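PDB 2YVT: metallophosphoesterase TT1561-like domain-containing protein from Aquifex aeolicus, which is of unknown function but belongs to the calcineurin-like metallophosphoesterase superfamily, whose members typically hydrolyse phosphate esters at a metal site. Local coordinates for residues D34-N45 and V90-A101. Residues are numbered along the deposited sequence; the frame is centred on the assembly and turned at random.
Sequences DILVVVGNILKN and VKTFVVPGKNDA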
loop_
_atom_site.group_PDB
_atom_site.type_symbol
_atom_site.label_atom_id
_atom_site.label_comp_id
_atom_site.label_asym_id
_atom_site.label_seq_id
_atom_site.Cartn_x
_atom_site.Cartn_y
_atom_site.Cartn_z
ATOM N N ASP A 34 -16.470 2.879 5.758
ATOM C CA ASP A 34 -16.653 1.480 6.112
ATOM C C ASP A 34 -15.323 0.752 6.215
ATOM O O ASP A 34 -15.172 -0.157 7.031
ATOM C CB ASP A 34 -17.570 0.805 5.101
ATOM C CG ASP A 34 -18.956 1.391 5.127
ATOM O OD1 ASP A 34 -19.662 1.199 6.144
ATOM O OD2 ASP A 34 -19.318 2.082 4.159
ATOM N N ILE A 35 -14.369 1.152 5.376
ATOM C CA ILE A 35 -13.003 0.629 5.468
ATOM C C ILE A 35 -11.964 1.732 5.344
ATOM O O ILE A 35 -12.193 2.739 4.674
ATOM C CB ILE A 35 -12.694 -0.510 4.462
ATOM C CG1 ILE A 35 -12.883 -0.064 3.015
ATOM C CG2 ILE A 35 -13.509 -1.768 4.777
ATOM C CD1 ILE A 35 -12.301 -1.071 2.000
ATOM N N LEU A 36 -10.851 1.531 6.044
ATOM C CA LEU A 36 -9.670 2.365 5.931
ATOM C C LEU A 36 -8.603 1.557 5.210
ATOM O O LEU A 36 -8.337 0.405 5.572
ATOM C CB LEU A 36 -9.172 2.770 7.325
ATOM C CG LEU A 36 -7.815 3.471 7.425
ATOM C CD1 LEU A 36 -7.823 4.836 6.725
ATOM C CD2 LEU A 36 -7.436 3.620 8.886
ATOM N N VAL A 37 -8.012 2.147 4.178
ATOM C CA VAL A 37 -6.906 1.513 3.466
ATOM C C VAL A 37 -5.650 2.332 3.698
ATOM O O VAL A 37 -5.626 3.532 3.420
ATOM C CB VAL A 37 -7.195 1.391 1.944
ATOM C CG1 VAL A 37 -5.946 0.946 1.185
ATOM C CG2 VAL A 37 -8.329 0.408 1.701
ATOM N N VAL A 38 -4.613 1.687 4.228
ATOM C CA VAL A 38 -3.316 2.350 4.408
ATOM C C VAL A 38 -2.319 1.662 3.491
ATOM O O VAL A 38 -1.981 0.493 3.702
ATOM C CB VAL A 38 -2.797 2.285 5.866
ATOM C CG1 VAL A 38 -1.506 3.070 5.993
ATOM C CG2 VAL A 38 -3.845 2.841 6.846
ATOM N N VAL A 39 -1.882 2.379 2.454
ATOM C CA VAL A 39 -0.831 1.880 1.574
ATOM C C VAL A 39 0.494 2.421 2.099
ATOM O O VAL A 39 0.561 3.565 2.570
ATOM C CB VAL A 39 -1.038 2.338 0.104
ATOM C CG1 VAL A 39 0.004 1.684 -0.820
ATOM C CG2 VAL A 39 -2.454 2.017 -0.372
ATOM N N GLY A 40 1.542 1.603 2.041
ATOM C CA GLY A 40 2.862 2.055 2.450
ATOM C C GLY A 40 3.362 3.208 1.581
ATOM O O GLY A 40 2.703 3.603 0.620
ATOM N N ASN A 41 4.532 3.755 1.895
ATOM C CA ASN A 41 5.384 3.310 2.980
ATOM C C ASN A 41 4.874 3.647 4.364
ATOM O O ASN A 41 4.449 4.779 4.622
ATOM C CB ASN A 41 6.755 3.943 2.798
ATOM C CG ASN A 41 7.359 3.575 1.471
ATOM O OD1 ASN A 41 7.534 4.421 0.556
ATOM N ND2 ASN A 41 7.624 2.301 1.319
ATOM N N ILE A 42 4.929 2.654 5.247
ATOM C CA ILE A 42 4.654 2.868 6.667
ATOM C C ILE A 42 5.887 3.476 7.333
ATOM O O ILE A 42 5.789 4.478 8.044
ATOM C CB ILE A 42 4.243 1.563 7.376
ATOM C CG1 ILE A 42 2.934 1.041 6.779
ATOM C CG2 ILE A 42 4.103 1.796 8.887
ATOM C CD1 ILE A 42 2.718 -0.437 6.927
ATOM N N LEU A 43 7.037 2.863 7.075
ATOM C CA LEU A 43 8.324 3.305 7.625
ATOM C C LEU A 43 9.091 4.231 6.694
ATOM O O LEU A 43 8.860 4.255 5.484
ATOM C CB LEU A 43 9.212 2.092 7.888
ATOM C CG LEU A 43 8.677 1.038 8.853
ATOM C CD1 LEU A 43 9.675 -0.104 8.969
ATOM C CD2 LEU A 43 8.375 1.653 10.224
ATOM N N LYS A 44 10.013 4.989 7.279
ATOM C CA LYS A 44 11.032 5.680 6.505
ATOM C C LYS A 44 12.136 4.677 6.148
ATOM O O LYS A 44 12.356 4.391 4.971
ATOM C CB LYS A 44 11.594 6.862 7.283
ATOM C CG LYS A 44 10.579 7.938 7.621
ATOM C CD LYS A 44 11.313 9.257 7.842
ATOM C CE LYS A 44 10.971 9.880 9.162
ATOM N NZ LYS A 44 11.862 11.057 9.395
ATOM N N ASN A 45 12.814 4.145 7.173
ATOM C CA ASN A 45 13.747 3.021 7.030
ATOM C C ASN A 45 14.859 3.310 6.022
ATOM O O ASN A 45 15.215 2.462 5.198
ATOM C CB ASN A 45 12.968 1.750 6.638
ATOM C CG ASN A 45 13.551 0.473 7.238
ATOM O OD1 ASN A 45 14.496 0.497 8.036
ATOM N ND2 ASN A 45 12.956 -0.662 6.868
ATOM N N VAL A 90 -11.626 1.337 12.797
ATOM C CA VAL A 90 -12.260 1.023 11.510
ATOM C C VAL A 90 -11.719 -0.304 10.966
ATOM O O VAL A 90 -10.568 -0.656 11.227
ATOM C CB VAL A 90 -11.946 2.150 10.470
ATOM C CG1 VAL A 90 -12.830 2.033 9.229
ATOM C CG2 VAL A 90 -12.085 3.531 11.103
ATOM N N LYS A 91 -12.541 -1.056 10.228
ATOM C CA LYS A 91 -12.008 -2.177 9.443
ATOM C C LYS A 91 -10.926 -1.620 8.525
ATOM O O LYS A 91 -11.172 -0.678 7.778
ATOM C CB LYS A 91 -13.105 -2.855 8.615
ATOM C CG LYS A 91 -12.590 -3.995 7.727
ATOM C CD LYS A 91 -12.166 -5.209 8.551
ATOM C CE LYS A 91 -11.346 -6.195 7.725
ATOM N NZ LYS A 91 -9.870 -5.910 7.832
ATOM N N THR A 92 -9.732 -2.197 8.590
ATOM C CA THR A 92 -8.562 -1.594 7.953
ATOM C C THR A 92 -7.773 -2.628 7.172
ATOM O O THR A 92 -7.525 -3.732 7.678
ATOM C CB THR A 92 -7.637 -0.953 9.018
ATOM O OG1 THR A 92 -8.374 0.018 9.769
ATOM C CG2 THR A 92 -6.435 -0.264 8.376
ATOM N N PHE A 93 -7.389 -2.270 5.947
ATOM C CA PHE A 93 -6.457 -3.068 5.165
ATOM C C PHE A 93 -5.163 -2.289 5.025
ATOM O O PHE A 93 -5.180 -1.096 4.724
ATOM C CB PHE A 93 -7.021 -3.381 3.778
ATOM C CG PHE A 93 -8.234 -4.255 3.804
ATOM C CD1 PHE A 93 -8.149 -5.567 4.259
ATOM C CD2 PHE A 93 -9.463 -3.764 3.386
ATOM C CE1 PHE A 93 -9.272 -6.391 4.282
ATOM C CE2 PHE A 93 -10.599 -4.572 3.409
ATOM C CZ PHE A 93 -10.502 -5.890 3.859
ATOM N N VAL A 94 -4.050 -2.975 5.255
ATOM C CA VAL A 94 -2.720 -2.377 5.193
ATOM C C VAL A 94 -1.899 -3.138 4.158
ATOM O O VAL A 94 -1.870 -4.362 4.173
ATOM C CB VAL A 94 -2.013 -2.456 6.569
ATOM C CG1 VAL A 94 -0.589 -1.905 6.486
ATOM C CG2 VAL A 94 -2.822 -1.708 7.639
ATOM N N VAL A 95 -1.224 -2.402 3.272
ATOM C CA VAL A 95 -0.379 -3.002 2.230
ATOM C C VAL A 95 1.015 -2.363 2.329
ATOM O O VAL A 95 1.126 -1.146 2.279
ATOM C CB VAL A 95 -0.992 -2.794 0.825
ATOM C CG1 VAL A 95 -0.059 -3.327 -0.254
ATOM C CG2 VAL A 95 -2.363 -3.466 0.751
ATOM N N PRO A 96 2.071 -3.180 2.516
ATOM C CA PRO A 96 3.386 -2.605 2.794
ATOM C C PRO A 96 4.030 -1.934 1.589
ATOM O O PRO A 96 3.778 -2.324 0.433
ATOM C CB PRO A 96 4.212 -3.829 3.231
ATOM C CG PRO A 96 3.591 -4.970 2.495
ATOM C CD PRO A 96 2.114 -4.658 2.492
ATOM N N GLY A 97 4.859 -0.929 1.866
ATOM C CA GLY A 97 5.624 -0.266 0.823
ATOM C C GLY A 97 7.039 -0.806 0.663
ATOM O O GLY A 97 7.447 -1.779 1.326
ATOM N N LYS A 98 7.787 -0.184 -0.245
ATOM C CA LYS A 98 9.181 -0.541 -0.493
ATOM C C LYS A 98 10.031 -0.530 0.782
ATOM O O LYS A 98 10.950 -1.330 0.921
ATOM C CB LYS A 98 9.749 0.419 -1.534
ATOM C CG LYS A 98 11.210 0.291 -1.857
ATOM C CD LYS A 98 11.628 1.364 -2.878
ATOM C CE LYS A 98 11.142 2.785 -2.502
ATOM N NZ LYS A 98 9.837 3.244 -3.106
ATOM N N ASN A 99 9.727 0.367 1.714
ATOM C CA ASN A 99 10.574 0.512 2.902
ATOM C C ASN A 99 10.082 -0.263 4.119
ATOM O O ASN A 99 10.626 -0.130 5.222
ATOM C CB ASN A 99 10.754 1.986 3.241
ATOM C CG ASN A 99 11.466 2.733 2.145
ATOM O OD1 ASN A 99 10.880 3.593 1.485
ATOM N ND2 ASN A 99 12.718 2.374 1.906
ATOM N N ASP A 100 9.060 -1.087 3.912
ATOM C CA ASP A 100 8.457 -1.826 5.014
ATOM C C ASP A 100 9.049 -3.225 5.062
ATOM O O ASP A 100 8.395 -4.235 4.781
ATOM C CB ASP A 100 6.940 -1.780 4.886
ATOM C CG ASP A 100 6.418 -0.366 5.029
ATOM O OD1 ASP A 100 7.025 0.385 5.820
ATOM O OD2 ASP A 100 5.441 0.007 4.345
ATOM N N ALA A 101 10.327 -3.230 5.412
ATOM C CA ALA A 101 11.186 -4.389 5.327
ATOM C C ALA A 101 12.091 -4.424 6.561
ATOM O O ALA A 101 12.333 -3.386 7.176
ATOM C CB ALA A 101 12.032 -4.291 4.061
HETATM O O HOH W 1 -15.312 -0.390 9.812
HETATM O O HOH W 2 9.514 5.663 3.200
HETATM O O HOH W 3 14.066 0.263 3.504
#
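Strands 35-39 and 91-95 pair in parallel, their axes 4.6 Å apart at closest approach and 18° from parallel, through five backbone hydrogen bonds running from Leu-36 N to Lys-91 O at one end to Gly-40 N to Val-95 O at the other. On one face Leu-36 lies beside Thr-92, its CD2 4.0 Å from Thr-92 CG2. On the other, Ile-35 CD1 reaches the edge of the Phe-93 ring, 4.1 Å from Phe-93 CE2. Beyond the strands the Asp-100 carboxylate joins the two loops. Asp-100 OD2 accepts a hydrogen bond from Ile-42 N and Asp-100 OD1 one from Leu-43 N, both at 2.8 Å and on syn lone pairs. Gly-97 N bonds Asp-100 OD2 at 2.7 Å, on the anti side and somewhat out of the carboxylate plane. Three backbone N-H groups thus hold this buried carboxylate and fix its rotation. Asp-100 CG lies beside its own backbone N (chi1 -64°), which turns the carboxylate to Ile-42 and Leu-43. Replacing Asp-100 with an alanine would probably leave these three N-H groups without their acceptor and the two loops less firmly joined. Gly-40, with no side chain, lies close against Gly-97. Ile-42 CD1 packs on Val-94 CG1 at 3.6 Å. Further on, Asn-45 ND2 donates to Asn-99 O at 2.9 Å; the acceptor lies in the Asn-45 amide plane, the donor tilted from the Asn-99 carbonyl plane. Asn-99 ND2 is hydrogen-bonded to Glu-49 OE1. Gly-40/Asn-41 and Gly-97 to Asp-100 probably correspond to the family's GD and GNHD motifs, altered here to GN and GKND. Strand 7-12 flanks strand 35-39, strand 120-122 flanks strand 91-95, and helix 65-86 packs on Ile-42 and Leu-43 through Phe-81, Ile-74 and Thr-77.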